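Local coordinates for putative chemotaxis protein (Desulfovibrio vulgaris str. Hildenborough, PDB 3H4Y) that probably acts as a CheX-type chemotaxis phosphatase, removing phosphate from the phosphorylated response regulator CheY, at residues 19-22 and 26-29; 140-143 and 148-151. One frame throughout, in Å; residues are numbered along the deposited sequence. Where two conformers were deposited one is given.

Contact 1: 19-22 and 26-29; sequences NVLS and GIQP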
loop_
_atom_site.group_PDB
_atom_site.type_symbol
_atom_site.label_atom_id
_atom_site.label_comp_id
_atom_site.label_asym_id
_atom_site.label_seq_id
_atom_site.Cartn_x
_atom_site.Cartn_y
_atom_site.Cartn_z
ATOM N N ASN A 19 19.065 -4.894 -10.543
ATOM C CA ASN A 19 19.107 -4.074 -11.767
ATOM C C ASN A 19 18.672 -2.652 -11.508
ATOM O O ASN A 19 19.298 -1.669 -11.987
ATOM C CB ASN A 19 18.143 -4.561 -12.842
ATOM C CG ASN A 19 18.571 -5.804 -13.518
ATOM O OD1 ASN A 19 19.707 -6.265 -13.373
ATOM N ND2 ASN A 19 17.621 -6.397 -14.278
ATOM N N VAL A 20 17.583 -2.506 -10.758
ATOM C CA VAL A 20 17.015 -1.179 -10.550
ATOM C C VAL A 20 17.922 -0.343 -9.646
ATOM O O VAL A 20 18.244 0.789 -9.972
ATOM C CB VAL A 20 15.580 -1.264 -9.986
ATOM C CG1 VAL A 20 15.071 0.092 -9.507
ATOM C CG2 VAL A 20 14.640 -1.865 -11.039
ATOM N N LEU A 21 18.353 -0.888 -8.514
ATOM C CA LEU A 21 19.228 -0.137 -7.639
ATOM C C LEU A 21 20.559 0.187 -8.305
ATOM O O LEU A 21 21.083 1.286 -8.097
ATOM C CB LEU A 21 19.435 -0.790 -6.263
ATOM C CG LEU A 21 18.429 -0.319 -5.206
ATOM C CD1 LEU A 21 17.011 -0.845 -5.552
ATOM C CD2 LEU A 21 18.827 -0.740 -3.838
ATOM N N SER A 22 21.143 -0.764 -9.042
ATOM C CA SER A 22 22.423 -0.523 -9.712
ATOM C C SER A 22 22.288 0.577 -10.750
ATOM O O SER A 22 23.096 1.501 -10.806
ATOM C CB SER A 22 22.929 -1.782 -10.423
ATOM O OG SER A 22 23.014 -2.895 -9.549
ATOM N N GLY A 26 23.315 3.553 -8.508
ATOM C CA GLY A 26 24.692 3.120 -8.391
ATOM C C GLY A 26 24.963 2.276 -7.159
ATOM O O GLY A 26 26.086 2.268 -6.653
ATOM N N ILE A 27 23.940 1.572 -6.680
ATOM C CA ILE A 27 24.024 0.727 -5.481
ATOM C C ILE A 27 23.842 -0.712 -5.887
ATOM O O ILE A 27 22.906 -1.045 -6.621
ATOM C CB ILE A 27 22.949 1.129 -4.423
ATOM C CG1 ILE A 27 23.226 2.534 -3.930
ATOM C CG2 ILE A 27 22.872 0.087 -3.263
ATOM C CD1 ILE A 27 22.087 3.152 -3.110
ATOM N N GLN A 28 24.764 -1.570 -5.461
ATOM C CA GLN A 28 24.666 -3.013 -5.731
ATOM C C GLN A 28 24.183 -3.689 -4.439
ATOM O O GLN A 28 24.980 -3.943 -3.538
ATOM C CB GLN A 28 26.027 -3.557 -6.159
ATOM C CG GLN A 28 26.550 -2.958 -7.453
ATOM C CD GLN A 28 25.831 -3.457 -8.684
ATOM O OE1 GLN A 28 25.901 -2.830 -9.738
ATOM N NE2 GLN A 28 25.154 -4.599 -8.571
ATOM N N PRO A 29 22.870 -3.986 -4.335
ATOM C CA PRO A 29 22.349 -4.566 -3.099
ATOM C C PRO A 29 22.651 -6.068 -3.048
ATOM O O PRO A 29 22.626 -6.744 -4.088
ATOM C CB PRO A 29 20.847 -4.303 -3.210
ATOM C CG PRO A 29 20.599 -4.355 -4.673
ATOM C CD PRO A 29 21.815 -3.828 -5.347
#
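Leu21 and Ser22, near the end of helix 10-25, meet Gly26 and Ile27 through backbone hydrogen bonds that turn the chain off the helix. Ile27 N reaches Leu21 O at 3.2 Å along a nearly straight N-H...O line (168°), with the donor well above the carbonyl plane. Gly26 N to Ser22 O, at 3.1 Å, is weak and bent, and Gly26 CA adds a CA-H...O contact to the same oxygen. Ile27 O sits 3.0 Å from Ser22 N, but at a poor angle, so closeness there is not a bond.

This is a glycine-terminated helix C-terminus: Gly26 is the first residue to leave helical geometry, with a positive phi of 66°. The bonds span four and six residues, unlike the pair of a Schellman motif, and the chain runs through a short loop into strand 30-37.

Apolar contact joins the side chains of Leu21, Ile27 and Pro29. Leu21 CB faces Pro29 CD at 4.0 Å; the two side chains cross obliquely, Leu21 CD2 meeting Pro29 CB and CG at 4.1 Å, and the same methyl touches Ile27 CG2 at 4.2 Å. Phe149 of strand 147-155 packs against both Leu21 and Pro29, while Val95 of helix 84-109 also touches Leu21.

The polar contact is less certain. In the conformer described, Ser22 OG is hydrogen-bonded to Val18 O, one turn back in the helix. Gln28, bent at chi2 (-73°), folds its amide back over this hydroxyl; OE1 and NE2 both come within 2.9 Å of Ser22 OG, without a clear hydrogen bond to either. Ser22 has two conformers, which leaves both details doubtful.

Contact 2: 140-143 and 148-151; sequences IPFL and EFTV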
loop_
_atom_site.group_PDB
_atom_site.type_symbol
_atom_site.label_atom_id
_atom_site.label_comp_id
_atom_site.label_asym_id
_atom_site.label_seq_id
_atom_site.Cartn_x
_atom_site.Cartn_y
_atom_site.Cartn_z
ATOM N N ILE A 140 12.480 -11.020 1.114
ATOM C CA ILE A 140 13.915 -11.127 0.804
ATOM C C ILE A 140 14.569 -9.897 1.414
ATOM O O ILE A 140 14.268 -8.750 1.004
ATOM C CB ILE A 140 14.237 -11.183 -0.717
ATOM C CG1 ILE A 140 13.387 -12.221 -1.465
ATOM C CG2 ILE A 140 15.780 -11.422 -0.960
ATOM C CD1 ILE A 140 13.383 -12.001 -2.964
ATOM N N PRO A 141 15.421 -10.120 2.422
ATOM C CA PRO A 141 16.179 -8.977 2.919
ATOM C C PRO A 141 17.335 -8.660 1.954
ATOM O O PRO A 141 17.900 -9.559 1.323
ATOM C CB PRO A 141 16.723 -9.476 4.243
ATOM C CG PRO A 141 16.907 -10.980 4.044
ATOM C CD PRO A 141 15.796 -11.393 3.073
ATOM N N PHE A 142 17.680 -7.382 1.841
ATOM C CA PHE A 142 18.857 -6.933 1.112
ATOM C C PHE A 142 19.708 -6.022 2.016
ATOM O O PHE A 142 19.177 -5.284 2.865
ATOM C CB PHE A 142 18.451 -6.140 -0.130
ATOM C CG PHE A 142 17.824 -6.968 -1.194
ATOM C CD1 PHE A 142 16.479 -7.326 -1.117
ATOM C CD2 PHE A 142 18.551 -7.361 -2.315
ATOM C CE1 PHE A 142 15.886 -8.064 -2.133
ATOM C CE2 PHE A 142 17.976 -8.060 -3.326
ATOM C CZ PHE A 142 16.655 -8.441 -3.244
ATOM N N LEU A 143 21.026 -6.101 1.836
ATOM C CA LEU A 143 21.947 -5.210 2.483
ATOM C C LEU A 143 22.604 -4.268 1.472
ATOM O O LEU A 143 22.948 -4.660 0.345
ATOM C CB LEU A 143 23.049 -6.000 3.204
ATOM C CG LEU A 143 22.697 -6.614 4.559
ATOM C CD1 LEU A 143 23.922 -7.301 5.154
ATOM C CD2 LEU A 143 22.251 -5.545 5.527
ATOM N N GLU A 148 19.716 -1.714 5.469
ATOM C CA GLU A 148 18.942 -2.851 4.999
ATOM C C GLU A 148 17.608 -2.413 4.389
ATOM O O GLU A 148 17.048 -1.352 4.747
ATOM C CB GLU A 148 18.643 -3.745 6.218
ATOM C CG GLU A 148 17.979 -5.108 5.947
ATOM C CD GLU A 148 16.448 -5.123 5.828
ATOM O OE1 GLU A 148 15.727 -4.209 6.278
ATOM O OE2 GLU A 148 15.949 -6.118 5.285
ATOM N N PHE A 149 17.082 -3.251 3.516
ATOM C CA PHE A 149 15.708 -3.111 3.048
ATOM C C PHE A 149 15.151 -4.496 2.763
ATOM O O PHE A 149 15.923 -5.431 2.535
ATOM C CB PHE A 149 15.555 -2.162 1.874
ATOM C CG PHE A 149 16.199 -2.629 0.576
ATOM C CD1 PHE A 149 17.507 -2.308 0.272
ATOM C CD2 PHE A 149 15.462 -3.324 -0.376
ATOM C CE1 PHE A 149 18.081 -2.691 -0.912
ATOM C CE2 PHE A 149 16.019 -3.695 -1.566
ATOM C CZ PHE A 149 17.344 -3.366 -1.847
ATOM N N THR A 150 13.824 -4.625 2.791
ATOM C CA THR A 150 13.162 -5.902 2.567
ATOM C C THR A 150 12.147 -5.795 1.449
ATOM O O THR A 150 11.304 -4.890 1.465
ATOM C CB THR A 150 12.470 -6.414 3.842
ATOM O OG1 THR A 150 13.458 -6.618 4.854
ATOM C CG2 THR A 150 11.716 -7.692 3.595
ATOM N N VAL A 151 12.257 -6.698 0.490
ATOM C CA VAL A 151 11.298 -6.822 -0.603
ATOM C C VAL A 151 10.304 -7.960 -0.285
ATOM O O VAL A 151 10.713 -9.055 0.127
ATOM C CB VAL A 151 11.991 -7.101 -1.966
ATOM C CG1 VAL A 151 10.930 -7.366 -3.100
ATOM C CG2 VAL A 151 12.942 -5.953 -2.334
#
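Ile140 to Leu143 and Glu148 to Val151 form an antiparallel hairpin pairing, with segment axes 4.6 Å apart at 153°, in which Ile140-Val151 and Phe142-Phe149 are the hydrogen-bonded pairs. Each of these is closed by two N-H...O bonds, among them Phe142 N to Phe149 O at 2.7 Å. Pro141-Thr150 and Leu143-Glu148 are the non-hydrogen-bonded pairs, where the CA atoms lie closer across the strands and CA-H...O contacts such as Glu148 CA to Phe142 O (3.2 Å) form beside them.

Phe142 and Phe149 share the buried face with Ile140 and Val151. Phe149 CG is set between its backbone N and carbonyl carbon (chi1 67°), which leans the ring toward strand 137-144 and under Phe142 CB. That methylene stands over one face of the Phe149 ring in a CH-pi contact, 3.6 Å from the centroid. The rings themselves are almost parallel (4°) but slid apart, with centroids separated by 5.0 Å, so they barely overlap. Farther along, Val151 CG2 approaches the Phe142 ring obliquely, 3.6 Å from CE1.

On the reverse face, Thr150 OG1 donates to Glu148 OE2 at 2.6 Å, on the syn lone pair of that oxygen. The same oxygen lies near Pro141 CB across the strands. Glu148 was deposited in two conformers, so both details are tentative.

Strand 137-144 is flanked on its other side by strand 30-37, and strand 147-155 by strand 58-64, through backbone bonds such as Pro141 with Gly32 and Thr150 with Thr63. Phe64 meets the Phe149 ring, and helix 10-25 covers the phenylalanine face, with Thr17 touching Phe142, Phe149 and Val151.

Overall arrangement
Contact 1 closes before contact 2 opens in the chain; their centres are about 12 Å apart and their side chains touch. Leu21 CD2 of contact 1 lies 3.6 Å from Phe149 CE1 of contact 2. Pro29 CB reaches both aromatic rings, at 3.9 Å from Phe149 CZ and 3.9 Å from Phe142 CD2. The end of helix 10-25 and the loop after it thus cover the Phe142 and Phe149 part of the hairpin's apolar face, just before the chain enters strand 30-37, the outermost strand of the sheet within this chain, next to strand 137-144. No ligand marks an active site here; helix 84-109, which touches Leu21, probably carries the phosphatase residues, as in CheX relatives.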